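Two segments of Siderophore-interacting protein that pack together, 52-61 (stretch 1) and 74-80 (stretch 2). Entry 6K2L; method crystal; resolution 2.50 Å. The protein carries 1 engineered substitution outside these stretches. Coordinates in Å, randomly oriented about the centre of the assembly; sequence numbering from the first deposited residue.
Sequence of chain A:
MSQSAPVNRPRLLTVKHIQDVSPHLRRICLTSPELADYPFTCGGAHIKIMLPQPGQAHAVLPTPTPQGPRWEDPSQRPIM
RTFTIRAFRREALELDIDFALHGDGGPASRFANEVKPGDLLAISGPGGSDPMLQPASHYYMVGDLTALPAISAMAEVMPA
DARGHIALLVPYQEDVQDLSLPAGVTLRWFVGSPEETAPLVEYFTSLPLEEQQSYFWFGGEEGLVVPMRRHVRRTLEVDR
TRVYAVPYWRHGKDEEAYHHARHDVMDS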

# COMPACT_ATOMS: atom_id res chain seq x y z
N PRO A 52 26.73 -7.59 8.41
CA PRO A 52 27.89 -8.06 9.17
C PRO A 52 28.85 -6.94 9.53
O PRO A 52 28.97 -5.93 8.83
CB PRO A 52 28.56 -9.05 8.20
CG PRO A 52 27.99 -8.65 6.81
CD PRO A 52 26.60 -8.27 7.11
N GLN A 53 29.55 -7.13 10.64
CA GLN A 53 30.67 -6.28 11.01
C GLN A 53 31.87 -6.56 10.11
O GLN A 53 31.89 -7.55 9.37
CB GLN A 53 31.05 -6.54 12.46
CG GLN A 53 29.93 -6.46 13.45
CD GLN A 53 30.33 -7.08 14.79
OE1 GLN A 53 31.52 -7.10 15.17
NE2 GLN A 53 29.34 -7.60 15.52
N PRO A 54 32.89 -5.70 10.17
CA PRO A 54 34.13 -5.99 9.41
C PRO A 54 34.68 -7.38 9.61
O PRO A 54 35.12 -8.01 8.64
CB PRO A 54 35.10 -4.92 9.94
CG PRO A 54 34.22 -3.76 10.32
CD PRO A 54 32.89 -4.34 10.75
N GLY A 55 34.67 -7.90 10.83
CA GLY A 55 35.22 -9.24 10.98
C GLY A 55 34.25 -10.39 10.76
O GLY A 55 34.58 -11.52 11.11
N GLN A 56 33.07 -10.17 10.18
CA GLN A 56 32.12 -11.26 10.02
C GLN A 56 31.84 -11.57 8.55
O GLN A 56 31.86 -10.68 7.70
CB GLN A 56 30.80 -10.96 10.73
CG GLN A 56 30.92 -10.55 12.20
CD GLN A 56 29.61 -10.01 12.73
OE1 GLN A 56 28.94 -9.22 12.05
NE2 GLN A 56 29.21 -10.46 13.92
N ALA A 57 31.60 -12.84 8.26
CA ALA A 57 31.24 -13.23 6.90
C ALA A 57 29.76 -12.99 6.61
O ALA A 57 29.37 -12.92 5.44
CB ALA A 57 31.60 -14.70 6.66
N HIS A 58 28.95 -12.86 7.65
CA HIS A 58 27.51 -12.71 7.53
C HIS A 58 26.99 -12.15 8.85
O HIS A 58 27.67 -12.23 9.88
CB HIS A 58 26.84 -14.04 7.20
CG HIS A 58 27.07 -15.08 8.25
ND1 HIS A 58 26.43 -15.04 9.47
CD2 HIS A 58 27.90 -16.15 8.29
CE1 HIS A 58 26.84 -16.06 10.21
NE2 HIS A 58 27.72 -16.75 9.51
N ALA A 59 25.78 -11.61 8.81
CA ALA A 59 25.18 -11.04 10.01
C ALA A 59 24.78 -12.14 10.98
O ALA A 59 24.35 -13.23 10.58
CB ALA A 59 23.96 -10.20 9.62
N VAL A 60 24.94 -11.86 12.27
CA VAL A 60 24.63 -12.82 13.34
C VAL A 60 23.33 -12.39 13.99
O VAL A 60 23.28 -11.42 14.75
CB VAL A 60 25.77 -12.91 14.36
CG1 VAL A 60 25.37 -13.83 15.51
CG2 VAL A 60 27.05 -13.38 13.69
N LEU A 61 22.28 -13.12 13.72
CA LEU A 61 20.97 -12.68 14.15
C LEU A 61 20.74 -12.96 15.63
O LEU A 61 21.24 -13.96 16.16
CB LEU A 61 19.88 -13.36 13.34
CG LEU A 61 20.06 -13.28 11.84
CD1 LEU A 61 20.79 -14.54 11.30
CD2 LEU A 61 18.73 -13.03 11.14
N PRO A 74 26.98 -9.99 22.80
CA PRO A 74 26.90 -8.68 22.13
C PRO A 74 28.12 -8.34 21.28
O PRO A 74 28.09 -7.34 20.55
CB PRO A 74 26.74 -7.68 23.29
CG PRO A 74 26.48 -8.52 24.53
CD PRO A 74 27.06 -9.87 24.27
N SER A 75 29.20 -9.13 21.33
CA SER A 75 30.29 -8.96 20.37
C SER A 75 29.91 -9.36 18.94
O SER A 75 30.69 -9.12 18.01
CB SER A 75 31.52 -9.76 20.79
OG SER A 75 31.61 -10.99 20.10
N GLN A 76 28.72 -9.92 18.75
CA GLN A 76 28.32 -10.42 17.45
C GLN A 76 27.12 -9.68 16.92
O GLN A 76 26.57 -10.09 15.90
CB GLN A 76 28.05 -11.92 17.56
CG GLN A 76 29.36 -12.61 17.83
CD GLN A 76 29.46 -13.94 17.15
OE1 GLN A 76 29.90 -14.02 16.02
NE2 GLN A 76 29.17 -15.00 17.88
N ARG A 77 26.73 -8.60 17.59
CA ARG A 77 25.72 -7.66 17.12
C ARG A 77 26.05 -7.16 15.71
O ARG A 77 27.18 -6.73 15.46
CB ARG A 77 25.64 -6.48 18.09
CG ARG A 77 24.27 -5.79 18.19
CD ARG A 77 24.39 -4.30 18.60
NE ARG A 77 25.13 -4.14 19.86
CZ ARG A 77 24.67 -4.46 21.07
NH1 ARG A 77 23.44 -4.94 21.23
NH2 ARG A 77 25.46 -4.28 22.14
N PRO A 78 25.10 -7.17 14.79
CA PRO A 78 25.36 -6.64 13.45
C PRO A 78 25.34 -5.11 13.45
O PRO A 78 24.84 -4.46 14.36
CB PRO A 78 24.20 -7.21 12.62
CG PRO A 78 23.12 -7.41 13.58
CD PRO A 78 23.76 -7.76 14.91
N ILE A 79 25.93 -4.55 12.40
CA ILE A 79 25.77 -3.13 12.11
C ILE A 79 24.36 -2.91 11.57
O ILE A 79 23.83 -3.74 10.83
CB ILE A 79 26.83 -2.65 11.10
CG1 ILE A 79 28.23 -3.02 11.61
CG2 ILE A 79 26.74 -1.15 10.88
CD1 ILE A 79 29.26 -3.00 10.51
N MET A 80 23.73 -1.81 11.98
CA MET A 80 22.36 -1.55 11.60
C MET A 80 22.29 -0.32 10.71
O MET A 80 23.03 0.65 10.94
CB MET A 80 21.49 -1.36 12.83
CG MET A 80 21.82 -2.38 13.88
SD MET A 80 20.64 -3.72 13.78
CE MET A 80 19.31 -2.91 14.69

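The most unusual feature of this contact is a very short hydrogen bond: the side-chain amide NE2 of Gln53 lies only 2.3 Å from the backbone O of Arg77, closer than such a pair normally comes, so at 2.50 Å resolution the exact value deserves caution. The same NE2 also donates to Ser75 O at 3.2 Å, with a nearly straight N-H...O angle of 159°. A primary amide suits this place because its two hydrogens can serve two carbonyls. The CA-to-CB bond of Gln53 points sideways, and the m, t conformation of chi1 and chi2 carries the amide to the other stretch.

Gln56 makes a similar but weaker reach. Its CB points toward the other stretch, and NE2 gives a weak hydrogen bond to Gln76 O at 3.3 Å. At the other end of the same amide, Gln56 OE1 accepts from the backbone N of Gln53 at 2.6 Å, so this one side chain both braces the type I turn from Gln53 to Gln56 and touches its partner. The turn's backbone bond, Gln56 N to Gln53 O at 3.0 Å, accompanies it.

All three cross-stretch hydrogen bonds thus end on backbone carbonyls of the 75-77 segment. Van der Waals packing surrounds them. Ile79, with chi1 m and chi2 t, extends CD1 to 3.6 Å from Gln53 CA and, in an apolar contact, 3.9 Å from Pro54 CD; its CA-to-CB bond points sideways, but the CG1-CD1 arm carries the methyl inward, with CD1 3.4 Å from Pro52 O. Buried Ala59 places its CB 4.2 Å from Pro78 CB, an apolar pairing of a compact methyl against a compact ring. The CA-to-CB bond of Val60 points toward the other stretch; its short branched side chain packs directly on the backbone, with CB 3.3 Å from Gln76 O, while Val60 O lies 3.7 Å from Pro78 CD. Together the stretches bury 428 Å².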